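PDB 7ANV: ancestral D-type dye decolorizing peroxidase, which probably uses its haem to reduce hydrogen peroxide while oxidising dyes and other substrates, as dye-decolorizing peroxidases do. Local coordinates for residues G142-A147 / Q159-I164; A78-A83 / D155-E160; I82-A87 / S480-T485; T29-F34 / K90-N95. One frame throughout, in Å; residues are numbered along the deposited sequence.

Contact 1: residues G142-A147 / Q159-I164; sequences GVILVA and QEIEAI
No ring or other flat side-chain group takes part where Ile161 meets Ile144 and Val146: the closest atoms on both sides are methyl carbons. The long branch of Ile161 reaches both partners, the short one Ile144 alone. Its CD1 lies 3.6 Å from Val146 CG2, the two side chains reaching at each other tip to tip, and the same CD1 also comes within 4.1 Å of Ile144 CG2. Its short branch turns to the other isoleucine, with Ile161 CG2 3.7 Å from Ile144 CD1, and these two side chains slide past each other in opposite directions. The long branch of Ile161 stands anti to its carbonyl carbon and runs on nearly straight (chi2 162°), which carries CD1 out between the two strand side chains. The backbones stay well separated, with 8.9 Å between the CA atoms of Ile144 and Ile161. Val80 of the adjacent strand touches both isoleucines, and Val154 and Leu158 continue the helix's apolar face against Val146. Helix 151-164 thus covers the sheet it leaves at strand 142-148 and rejoins at strand 174-183, the second beta-alpha-beta crossover of a ferredoxin-like fold, the building block of the dimeric alpha+beta barrel family.

Contact 2: residues A78-A83 / D155-E160; sequences AGVNIA and DKKLQE
Apolar contact across the interface is supplied by the methylene chain of Lys157, which lies against Val80 and Ala78. Val80 CG2 makes the closer approach: it sits 3.7 Å from Lys157 CG and 3.9 Å from Lys157 CD, the two side chains crossing obliquely. Farther out, Lys157 CE comes within 4.1 Å of Ala78 CB, near the beginning of the strand. The lysine leaves its helix with CG anti to the backbone N, then bends twice (chi2 59°, chi3 60°); the bends lead the chain past Val80 and Ala78 and take the amine round to Glu160.

The ionic part lies within the helix. Lys157 NZ forms a salt bridge with Glu160 OE1 at 2.9 Å, one turn on, meeting the carboxylate on its syn side and 25° out of its plane. Polar bonds on the strand side hold Val80 in place: its backbone pairs with Thr46, whose OG1 also bonds to Val80 N, and Asn81 ND2 donates to Val80 O over 2.8 Å.

Shortened to an alanine here, the side chain of Lys157 would no longer cover Val80 CG2 and Ala78 CB, and Glu160 would probably be left without its cationic mate. The chemistry is that of an amphipathic side chain at a partly buried margin: the hydrocarbon portion extends the apolar cover of the sheet, and the charge at its end is likely to be neutralised by the glutamate of the same helix.

Contact 3: residues I82-A87 / S480-T485; sequences IAFSHA and SALKDT
Helix 479-486, close to the C-terminus, packs on the end of strand 78-84 through Leu482, which rests against Ile82 and Phe84. The leucine divides its two methyls between them. Leu482 CD1 lies 4.1 Å from Ile82 CG2, and Leu482 CD2 approaches Phe84 CE2 at the same 4.1 Å, coming in at the edge of the ring, near its plane. Both pairs meet at a slant. With CG anti to the carbonyl carbon and chi2 at 179°, the leucine brings its branch end down to the strand although its CB does not point there; the nearest CA atoms, those of Ile82 and Leu482, remain 9.4 Å apart. Strand 78-84 is an outer strand of the N-terminal ferredoxin-like sheet, and here its edge meets an outer strand of the second such sheet: the backbone of Phe84 bonds to Phe475 of strand 466-476, just ahead of the helix. The ring of Phe84 also meets that of Phe486, their planes about 35° apart. Ile42 and Pro477 lie against Leu482, while Leu38 and Leu41 of helix 31-41 pack on Ile82. Past the strand, Ser85 is the N-cap of helix 86-92, its OG bonded to Gly88 N and to Ile140 O.

Contact 4: residues T29-F34 / K90-N95; sequences TDAAAF and KKLGIN
Leu92, Ala31 and Lys91 give up the most surface where the start of helix 31-41 meets the end of helix 86-92. Leu92 works through both methyls: its CD2 lies 3.8 Å from Phe34 CD2 and its CD1 is 4.1 Å from Phe34 CE2, the two side chains crossing at about a right angle. The phenylalanine reaches it with CG anti to the backbone N (chi1 177°). Ala31 fits close to the opposing backbone, its CB 3.8 Å from Lys91 O and 4.2 Å from Leu92 CD2. So small a side chain lets the backbones approach, and the CA atoms of Ala31 and Leu92 are only 5.6 Å apart. Lys91 meets Ala31 through that carbonyl O, while its side chain touches Ile28. Both helix ends are finished locally: Asp30 OD1 accepts from Ala33 N at 3.1 Å as an N-cap, and Gly93 closes helix 86-92 in a Schellman motif with positive phi. Strand 20-28 lies beside the contact, its Ile28 touching Phe34 and Leu92, while Ile174 of strand 174-183 and the ring of Phe165, just after helix 151-164, pack on Phe34.

In the fold
All four contacts lie on one side of the chain's centre, around the N-terminal ferredoxin-like sheet. Contacts 1 and 2, centres about 4 Å apart, lay the same helix 151-164 over neighbouring strands 142-148 and 78-84, joined by backbone bonds such as Val143 N to Ala83 O. Contact 3 takes up the other end of strand 78-84, about 16 Å from contact 2. Contact 4, its centre about 10 Å from that of contact 3, shares helix 86-92 with it, and Phe84 packs on Phe34. Along the chain contact 4 starts first and closes before contact 1 opens; contacts 2 and 3 both start from strand 78-84. Contact 3 has by far the longest separation, joining the C-terminal helix to the N-terminal sheet.

Contact 1: residues G142-A147 / Q159-I164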
loop_
_atom_site.group_PDB
_atom_site.type_symbol
_atom_site.label_atom_id
_atom_site.label_comp_id
_atom_site.label_asym_id
_atom_site.label_seq_id
_atom_site.Cartn_x
_atom_site.Cartn_y
_atom_site.Cartn_z
ATOM N N GLY A 142 12.110 3.830 14.077
ATOM C CA GLY A 142 12.449 3.740 12.648
ATOM C C GLY A 142 12.267 2.342 12.132
ATOM O O GLY A 142 12.036 1.409 12.928
ATOM N N VAL A 143 12.534 2.193 10.851
ATOM C CA VAL A 143 12.486 0.884 10.201
ATOM C C VAL A 143 13.581 0.873 9.159
ATOM O O VAL A 143 13.778 1.852 8.427
ATOM C CB VAL A 143 11.095 0.591 9.622
ATOM C CG1 VAL A 143 10.613 1.590 8.573
ATOM C CG2 VAL A 143 11.044 -0.836 9.072
ATOM N N ILE A 144 14.257 -0.248 9.109
ATOM C CA ILE A 144 15.218 -0.547 8.020
ATOM C C ILE A 144 14.528 -1.564 7.152
ATOM O O ILE A 144 14.086 -2.599 7.670
ATOM C CB ILE A 144 16.576 -1.034 8.556
ATOM C CG1 ILE A 144 17.197 0.031 9.452
ATOM C CG2 ILE A 144 17.496 -1.387 7.400
ATOM C CD1 ILE A 144 18.455 -0.382 10.146
ATOM N N LEU A 145 14.483 -1.287 5.853
ATOM C CA LEU A 145 13.908 -2.184 4.825
ATOM C C LEU A 145 15.060 -2.891 4.132
ATOM O O LEU A 145 15.968 -2.201 3.602
ATOM C CB LEU A 145 13.225 -1.330 3.747
ATOM C CG LEU A 145 11.963 -0.575 4.058
ATOM C CD1 LEU A 145 12.303 0.673 4.872
ATOM C CD2 LEU A 145 11.298 -0.198 2.725
ATOM N N VAL A 146 15.043 -4.198 4.084
ATOM C CA VAL A 146 16.064 -4.943 3.312
ATOM C C VAL A 146 15.324 -5.864 2.327
ATOM O O VAL A 146 14.638 -6.802 2.754
ATOM C CB VAL A 146 17.022 -5.722 4.243
ATOM C CG1 VAL A 146 18.140 -6.347 3.426
ATOM C CG2 VAL A 146 17.580 -4.835 5.356
ATOM N N ALA A 147 15.477 -5.595 1.042
ATOM C CA ALA A 147 14.795 -6.302 -0.061
ATOM C C ALA A 147 15.848 -7.125 -0.816
ATOM O O ALA A 147 16.992 -6.715 -0.872
ATOM C CB ALA A 147 14.145 -5.281 -0.955
ATOM N N GLN A 159 22.815 -9.057 8.682
ATOM C CA GLN A 159 23.941 -9.264 9.633
ATOM C C GLN A 159 24.905 -8.077 9.508
ATOM O O GLN A 159 25.479 -7.666 10.508
ATOM C CB GLN A 159 24.656 -10.580 9.362
ATOM C CG GLN A 159 23.860 -11.791 9.815
ATOM C CD GLN A 159 23.601 -11.703 11.305
ATOM O OE1 GLN A 159 24.493 -11.431 12.118
ATOM N NE2 GLN A 159 22.336 -11.844 11.656
ATOM N N GLU A 160 25.136 -7.589 8.300
ATOM C CA GLU A 160 26.055 -6.447 8.072
ATOM C C GLU A 160 25.475 -5.192 8.746
ATOM O O GLU A 160 26.222 -4.465 9.458
ATOM C CB GLU A 160 26.274 -6.278 6.564
ATOM C CG GLU A 160 27.129 -5.094 6.227
ATOM C CD GLU A 160 27.291 -4.885 4.730
ATOM O OE1 GLU A 160 26.516 -5.477 3.964
ATOM O OE2 GLU A 160 28.164 -4.087 4.364
ATOM N N ILE A 161 24.187 -4.936 8.544
ATOM C CA ILE A 161 23.492 -3.747 9.123
ATOM C C ILE A 161 23.465 -3.875 10.646
ATOM O O ILE A 161 23.774 -2.888 11.309
ATOM C CB ILE A 161 22.077 -3.567 8.538
ATOM C CG1 ILE A 161 22.142 -3.289 7.038
ATOM C CG2 ILE A 161 21.326 -2.483 9.289
ATOM C CD1 ILE A 161 20.827 -3.527 6.335
ATOM N N GLU A 162 23.157 -5.061 11.172
ATOM C CA GLU A 162 23.247 -5.259 12.634
ATOM C C GLU A 162 24.664 -4.901 13.131
ATOM O O GLU A 162 24.786 -4.205 14.173
ATOM C CB GLU A 162 22.891 -6.694 12.974
ATOM C CG GLU A 162 21.422 -6.957 12.925
ATOM C CD GLU A 162 20.984 -8.321 13.440
ATOM O OE1 GLU A 162 21.747 -8.988 14.180
ATOM O OE2 GLU A 162 19.821 -8.663 13.187
ATOM N N ALA A 163 25.718 -5.331 12.442
ATOM C CA ALA A 163 27.113 -5.051 12.862
ATOM C C ALA A 163 27.329 -3.537 12.911
ATOM O O ALA A 163 28.005 -3.022 13.848
ATOM C CB ALA A 163 28.109 -5.702 11.922
ATOM N N ILE A 164 26.869 -2.852 11.881
ATOM C CA ILE A 164 27.056 -1.375 11.781
ATOM C C ILE A 164 26.452 -0.728 13.024
ATOM O O ILE A 164 27.073 0.186 13.544
ATOM C CB ILE A 164 26.508 -0.848 10.463
ATOM C CG1 ILE A 164 27.423 -1.254 9.310
ATOM C CG2 ILE A 164 26.260 0.658 10.481
ATOM C CD1 ILE A 164 26.740 -1.108 7.966
#

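Contact 2: residues A78-A83 / D155-E160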
loop_
_atom_site.group_PDB
_atom_site.type_symbol
_atom_site.label_atom_id
_atom_site.label_comp_id
_atom_site.label_asym_id
_atom_site.label_seq_id
_atom_site.Cartn_x
_atom_site.Cartn_y
_atom_site.Cartn_z
ATOM N N ALA A 78 20.628 -7.088 -3.194
ATOM C CA ALA A 78 19.991 -6.572 -1.964
ATOM C C ALA A 78 19.687 -5.088 -2.153
ATOM O O ALA A 78 20.414 -4.409 -2.886
ATOM C CB ALA A 78 20.856 -6.793 -0.755
ATOM N N GLY A 79 18.608 -4.604 -1.561
ATOM C CA GLY A 79 18.363 -3.162 -1.517
ATOM C C GLY A 79 18.086 -2.760 -0.083
ATOM O O GLY A 79 17.504 -3.569 0.634
ATOM N N VAL A 80 18.538 -1.600 0.339
ATOM C CA VAL A 80 18.445 -1.139 1.756
ATOM C C VAL A 80 17.902 0.274 1.767
ATOM O O VAL A 80 18.466 1.122 1.093
ATOM C CB VAL A 80 19.797 -1.164 2.494
ATOM C CG1 VAL A 80 19.621 -0.755 3.963
ATOM C CG2 VAL A 80 20.423 -2.536 2.378
ATOM N N ASN A 81 16.845 0.519 2.549
ATOM C CA ASN A 81 16.359 1.890 2.813
ATOM C C ASN A 81 16.135 2.004 4.324
ATOM O O ASN A 81 16.070 0.984 5.043
ATOM C CB ASN A 81 15.048 2.208 2.072
ATOM C CG ASN A 81 15.150 2.672 0.633
ATOM O OD1 ASN A 81 14.182 3.208 0.095
ATOM N ND2 ASN A 81 16.287 2.513 -0.008
ATOM N N ILE A 82 16.006 3.234 4.788
ATOM C CA ILE A 82 15.761 3.526 6.212
ATOM C C ILE A 82 14.775 4.679 6.331
ATOM O O ILE A 82 14.862 5.664 5.574
ATOM C CB ILE A 82 17.078 3.804 6.959
ATOM C CG1 ILE A 82 16.844 3.854 8.469
ATOM C CG2 ILE A 82 17.792 5.056 6.413
ATOM C CD1 ILE A 82 18.099 3.854 9.298
ATOM N N ALA A 83 13.921 4.595 7.356
ATOM C CA ALA A 83 12.893 5.621 7.594
ATOM C C ALA A 83 12.744 5.777 9.106
ATOM O O ALA A 83 12.957 4.810 9.846
ATOM C CB ALA A 83 11.585 5.296 6.912
ATOM N N ASP A 155 19.362 -11.983 4.617
ATOM C CA ASP A 155 19.917 -12.359 5.948
ATOM C C ASP A 155 21.357 -11.878 6.054
ATOM O O ASP A 155 21.744 -11.382 7.118
ATOM C CB ASP A 155 19.787 -13.865 6.169
ATOM C CG ASP A 155 18.352 -14.320 6.353
ATOM O OD1 ASP A 155 17.460 -13.431 6.454
ATOM O OD2 ASP A 155 18.138 -15.577 6.410
ATOM N N LYS A 156 22.125 -12.037 4.983
ATOM C CA LYS A 156 23.538 -11.623 4.951
ATOM C C LYS A 156 23.592 -10.115 5.122
ATOM O O LYS A 156 24.414 -9.607 5.919
ATOM C CB LYS A 156 24.164 -12.071 3.633
ATOM C CG LYS A 156 25.606 -11.625 3.508
ATOM C CD LYS A 156 26.288 -12.267 2.339
ATOM C CE LYS A 156 27.789 -12.231 2.477
ATOM N NZ LYS A 156 28.414 -12.999 1.370
ATOM N N LYS A 157 22.742 -9.388 4.383
ATOM C CA LYS A 157 22.763 -7.915 4.459
ATOM C C LYS A 157 22.319 -7.458 5.867
ATOM O O LYS A 157 22.877 -6.479 6.421
ATOM C CB LYS A 157 21.878 -7.357 3.352
ATOM C CG LYS A 157 21.849 -5.853 3.243
ATOM C CD LYS A 157 23.164 -5.191 2.988
ATOM C CE LYS A 157 23.862 -5.606 1.709
ATOM N NZ LYS A 157 25.084 -4.789 1.500
ATOM N N LEU A 158 21.299 -8.088 6.426
ATOM C CA LEU A 158 20.855 -7.783 7.806
ATOM C C LEU A 158 21.997 -8.006 8.808
ATOM O O LEU A 158 22.097 -7.225 9.746
ATOM C CB LEU A 158 19.672 -8.667 8.161
ATOM C CG LEU A 158 18.346 -8.168 7.646
ATOM C CD1 LEU A 158 17.300 -9.284 7.757
ATOM C CD2 LEU A 158 17.939 -6.903 8.391
ATOM N N GLN A 159 22.815 -9.057 8.682
ATOM C CA GLN A 159 23.941 -9.264 9.633
ATOM C C GLN A 159 24.905 -8.077 9.508
ATOM O O GLN A 159 25.479 -7.666 10.508
ATOM C CB GLN A 159 24.656 -10.580 9.362
ATOM C CG GLN A 159 23.860 -11.791 9.815
ATOM C CD GLN A 159 23.601 -11.703 11.305
ATOM O OE1 GLN A 159 24.493 -11.431 12.118
ATOM N NE2 GLN A 159 22.336 -11.844 11.656
ATOM N N GLU A 160 25.136 -7.589 8.300
ATOM C CA GLU A 160 26.055 -6.447 8.072
ATOM C C GLU A 160 25.475 -5.192 8.746
ATOM O O GLU A 160 26.222 -4.465 9.458
ATOM C CB GLU A 160 26.274 -6.278 6.564
ATOM C CG GLU A 160 27.129 -5.094 6.227
ATOM C CD GLU A 160 27.291 -4.885 4.730
ATOM O OE1 GLU A 160 26.516 -5.477 3.964
ATOM O OE2 GLU A 160 28.164 -4.087 4.364
#

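Contact 3: residues I82-A87 / S480-T485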
loop_
_atom_site.group_PDB
_atom_site.type_symbol
_atom_site.label_atom_id
_atom_site.label_comp_id
_atom_site.label_asym_id
_atom_site.label_seq_id
_atom_site.Cartn_x
_atom_site.Cartn_y
_atom_site.Cartn_z
ATOM N N ILE A 82 16.006 3.234 4.788
ATOM C CA ILE A 82 15.761 3.526 6.212
ATOM C C ILE A 82 14.775 4.679 6.331
ATOM O O ILE A 82 14.862 5.664 5.574
ATOM C CB ILE A 82 17.078 3.804 6.959
ATOM C CG1 ILE A 82 16.844 3.854 8.469
ATOM C CG2 ILE A 82 17.792 5.056 6.413
ATOM C CD1 ILE A 82 18.099 3.854 9.298
ATOM N N ALA A 83 13.921 4.595 7.356
ATOM C CA ALA A 83 12.893 5.621 7.594
ATOM C C ALA A 83 12.744 5.777 9.106
ATOM O O ALA A 83 12.957 4.810 9.846
ATOM C CB ALA A 83 11.585 5.296 6.912
ATOM N N PHE A 84 12.289 6.949 9.512
ATOM C CA PHE A 84 12.223 7.384 10.925
ATOM C C PHE A 84 10.792 7.776 11.243
ATOM O O PHE A 84 10.163 8.498 10.471
ATOM C CB PHE A 84 13.186 8.549 11.166
ATOM C CG PHE A 84 14.616 8.145 11.009
ATOM C CD1 PHE A 84 15.316 7.607 12.058
ATOM C CD2 PHE A 84 15.255 8.285 9.783
ATOM C CE1 PHE A 84 16.628 7.205 11.902
ATOM C CE2 PHE A 84 16.552 7.831 9.623
ATOM C CZ PHE A 84 17.241 7.331 10.691
ATOM N N SER A 85 10.323 7.396 12.432
ATOM C CA SER A 85 9.038 7.898 12.984
ATOM C C SER A 85 9.299 9.262 13.626
ATOM O O SER A 85 10.483 9.582 13.955
ATOM C CB SER A 85 8.494 6.898 13.986
ATOM O OG SER A 85 9.336 6.901 15.123
ATOM N N HIS A 86 8.233 10.004 13.940
ATOM C CA HIS A 86 8.362 11.234 14.760
ATOM C C HIS A 86 9.101 10.918 16.077
ATOM O O HIS A 86 9.967 11.753 16.487
ATOM C CB HIS A 86 6.988 11.880 14.973
ATOM C CG HIS A 86 7.059 12.916 16.041
ATOM N ND1 HIS A 86 7.636 14.137 15.823
ATOM C CD2 HIS A 86 6.688 12.897 17.330
ATOM C CE1 HIS A 86 7.580 14.846 16.926
ATOM N NE2 HIS A 86 7.039 14.103 17.873
ATOM N N ALA A 87 8.765 9.815 16.775
ATOM C CA ALA A 87 9.414 9.404 18.052
ATOM C C ALA A 87 10.940 9.246 17.853
ATOM O O ALA A 87 11.720 9.666 18.726
ATOM C CB ALA A 87 8.799 8.116 18.569
ATOM N N SER A 480 21.375 13.165 1.047
ATOM C CA SER A 480 22.074 14.362 1.585
ATOM C C SER A 480 21.554 14.661 2.995
ATOM O O SER A 480 22.366 15.057 3.851
ATOM C CB SER A 480 21.954 15.513 0.637
ATOM O OG SER A 480 20.657 15.926 0.565
ATOM N N ALA A 481 20.273 14.434 3.280
ATOM C CA ALA A 481 19.727 14.647 4.643
ATOM C C ALA A 481 20.351 13.636 5.624
ATOM O O ALA A 481 20.760 14.039 6.749
ATOM C CB ALA A 481 18.239 14.574 4.669
ATOM N N LEU A 482 20.424 12.364 5.227
ATOM C CA LEU A 482 21.072 11.313 6.038
ATOM C C LEU A 482 22.515 11.746 6.362
ATOM O O LEU A 482 22.895 11.656 7.537
ATOM C CB LEU A 482 21.042 9.983 5.294
ATOM C CG LEU A 482 19.670 9.328 5.176
ATOM C CD1 LEU A 482 19.792 8.028 4.405
ATOM C CD2 LEU A 482 19.012 9.077 6.541
ATOM N N LYS A 483 23.261 12.276 5.388
ATOM C CA LYS A 483 24.690 12.644 5.551
ATOM C C LYS A 483 24.829 13.895 6.417
ATOM O O LYS A 483 25.723 13.908 7.298
ATOM C CB LYS A 483 25.332 12.929 4.196
ATOM C CG LYS A 483 25.672 11.700 3.386
ATOM C CD LYS A 483 26.162 12.011 1.985
ATOM C CE LYS A 483 26.631 10.778 1.251
ATOM N NZ LYS A 483 27.167 11.111 -0.086
ATOM N N ASP A 484 24.042 14.930 6.126
ATOM C CA ASP A 484 24.301 16.311 6.610
ATOM C C ASP A 484 23.459 16.594 7.846
ATOM O O ASP A 484 23.875 17.428 8.626
ATOM C CB ASP A 484 24.122 17.344 5.491
ATOM C CG ASP A 484 25.050 17.054 4.325
ATOM O OD1 ASP A 484 26.103 16.425 4.550
ATOM O OD2 ASP A 484 24.684 17.400 3.174
ATOM N N THR A 485 22.376 15.866 8.101
ATOM C CA THR A 485 21.520 16.156 9.277
ATOM C C THR A 485 21.449 14.968 10.248
ATOM O O THR A 485 21.507 15.212 11.477
ATOM C CB THR A 485 20.122 16.572 8.824
ATOM O OG1 THR A 485 20.294 17.787 8.071
ATOM C CG2 THR A 485 19.182 16.721 9.993
#

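Contact 4: residues T29-F34 / K90-N95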
loop_
_atom_site.group_PDB
_atom_site.type_symbol
_atom_site.label_atom_id
_atom_site.label_comp_id
_atom_site.label_asym_id
_atom_site.label_seq_id
_atom_site.Cartn_x
_atom_site.Cartn_y
_atom_site.Cartn_z
ATOM N N THR A 29 18.566 3.414 21.241
ATOM C CA THR A 29 18.889 3.334 22.695
ATOM C C THR A 29 20.081 4.235 23.011
ATOM O O THR A 29 20.339 4.465 24.196
ATOM C CB THR A 29 19.142 1.884 23.099
ATOM O OG1 THR A 29 20.165 1.348 22.259
ATOM C CG2 THR A 29 17.919 1.030 22.930
ATOM N N ASP A 30 20.853 4.654 22.012
ATOM C CA ASP A 30 22.043 5.529 22.246
ATOM C C ASP A 30 22.116 6.466 21.037
ATOM O O ASP A 30 22.680 6.025 20.034
ATOM C CB ASP A 30 23.309 4.690 22.460
ATOM C CG ASP A 30 24.600 5.471 22.696
ATOM O OD1 ASP A 30 24.645 6.677 22.366
ATOM O OD2 ASP A 30 25.563 4.871 23.242
ATOM N N ALA A 31 21.578 7.690 21.157
ATOM C CA ALA A 31 21.458 8.696 20.072
ATOM C C ALA A 31 22.824 9.063 19.494
ATOM O O ALA A 31 22.956 9.052 18.270
ATOM C CB ALA A 31 20.759 9.934 20.568
ATOM N N ALA A 32 23.820 9.382 20.330
ATOM C CA ALA A 32 25.159 9.797 19.858
ATOM C C ALA A 32 25.793 8.658 19.071
ATOM O O ALA A 32 26.271 8.893 17.934
ATOM C CB ALA A 32 26.014 10.226 21.006
ATOM N N ALA A 33 25.703 7.434 19.581
ATOM C CA ALA A 33 26.318 6.286 18.886
ATOM C C ALA A 33 25.559 6.027 17.595
ATOM O O ALA A 33 26.190 5.738 16.571
ATOM C CB ALA A 33 26.331 5.071 19.769
ATOM N N PHE A 34 24.234 6.138 17.631
ATOM C CA PHE A 34 23.383 5.887 16.446
ATOM C C PHE A 34 23.786 6.821 15.293
ATOM O O PHE A 34 23.907 6.397 14.141
ATOM C CB PHE A 34 21.899 6.043 16.763
ATOM C CG PHE A 34 21.051 5.860 15.527
ATOM C CD1 PHE A 34 20.680 4.592 15.097
ATOM C CD2 PHE A 34 20.664 6.947 14.756
ATOM C CE1 PHE A 34 19.922 4.416 13.945
ATOM C CE2 PHE A 34 19.964 6.763 13.577
ATOM C CZ PHE A 34 19.547 5.507 13.189
ATOM N N LYS A 90 12.503 12.746 17.431
ATOM C CA LYS A 90 12.562 13.396 18.774
ATOM C C LYS A 90 13.777 12.854 19.530
ATOM O O LYS A 90 14.553 13.646 20.111
ATOM C CB LYS A 90 11.299 13.115 19.573
ATOM C CG LYS A 90 11.231 13.863 20.892
ATOM C CD LYS A 90 9.951 13.586 21.648
ATOM C CE LYS A 90 9.986 14.127 23.063
ATOM N NZ LYS A 90 8.641 14.034 23.683
ATOM N N LYS A 91 13.921 11.535 19.558
ATOM C CA LYS A 91 15.042 10.864 20.233
ATOM C C LYS A 91 16.381 11.433 19.745
ATOM O O LYS A 91 17.309 11.585 20.576
ATOM C CB LYS A 91 14.964 9.359 20.008
ATOM C CG LYS A 91 16.067 8.599 20.731
ATOM C CD LYS A 91 15.941 8.632 22.241
ATOM C CE LYS A 91 17.188 8.103 22.918
ATOM N NZ LYS A 91 16.933 7.837 24.347
ATOM N N LEU A 92 16.510 11.718 18.458
ATOM C CA LEU A 92 17.766 12.223 17.842
ATOM C C LEU A 92 17.916 13.743 18.029
ATOM O O LEU A 92 18.989 14.268 17.633
ATOM C CB LEU A 92 17.772 11.863 16.357
ATOM C CG LEU A 92 17.894 10.372 16.069
ATOM C CD1 LEU A 92 17.793 10.107 14.569
ATOM C CD2 LEU A 92 19.177 9.830 16.680
ATOM N N GLY A 93 16.899 14.418 18.549
ATOM C CA GLY A 93 16.890 15.879 18.752
ATOM C C GLY A 93 16.725 16.623 17.440
ATOM O O GLY A 93 17.133 17.782 17.354
ATOM N N ILE A 94 16.119 15.995 16.436
ATOM C CA ILE A 94 15.856 16.656 15.128
ATOM C C ILE A 94 14.492 17.327 15.227
ATOM O O ILE A 94 13.496 16.631 15.437
ATOM C CB ILE A 94 15.988 15.659 13.970
ATOM C CG1 ILE A 94 17.433 15.164 13.870
ATOM C CG2 ILE A 94 15.520 16.295 12.676
ATOM C CD1 ILE A 94 17.617 13.934 13.029
ATOM N N ASN A 95 14.462 18.651 15.144
ATOM C CA ASN A 95 13.223 19.439 15.313
ATOM C C ASN A 95 12.343 19.220 14.076
ATOM O O ASN A 95 12.697 19.697 12.995
ATOM C CB ASN A 95 13.560 20.909 15.537
ATOM C CG ASN A 95 12.333 21.759 15.728
ATOM O OD1 ASN A 95 11.247 21.398 15.291
ATOM N ND2 ASN A 95 12.523 22.932 16.296
#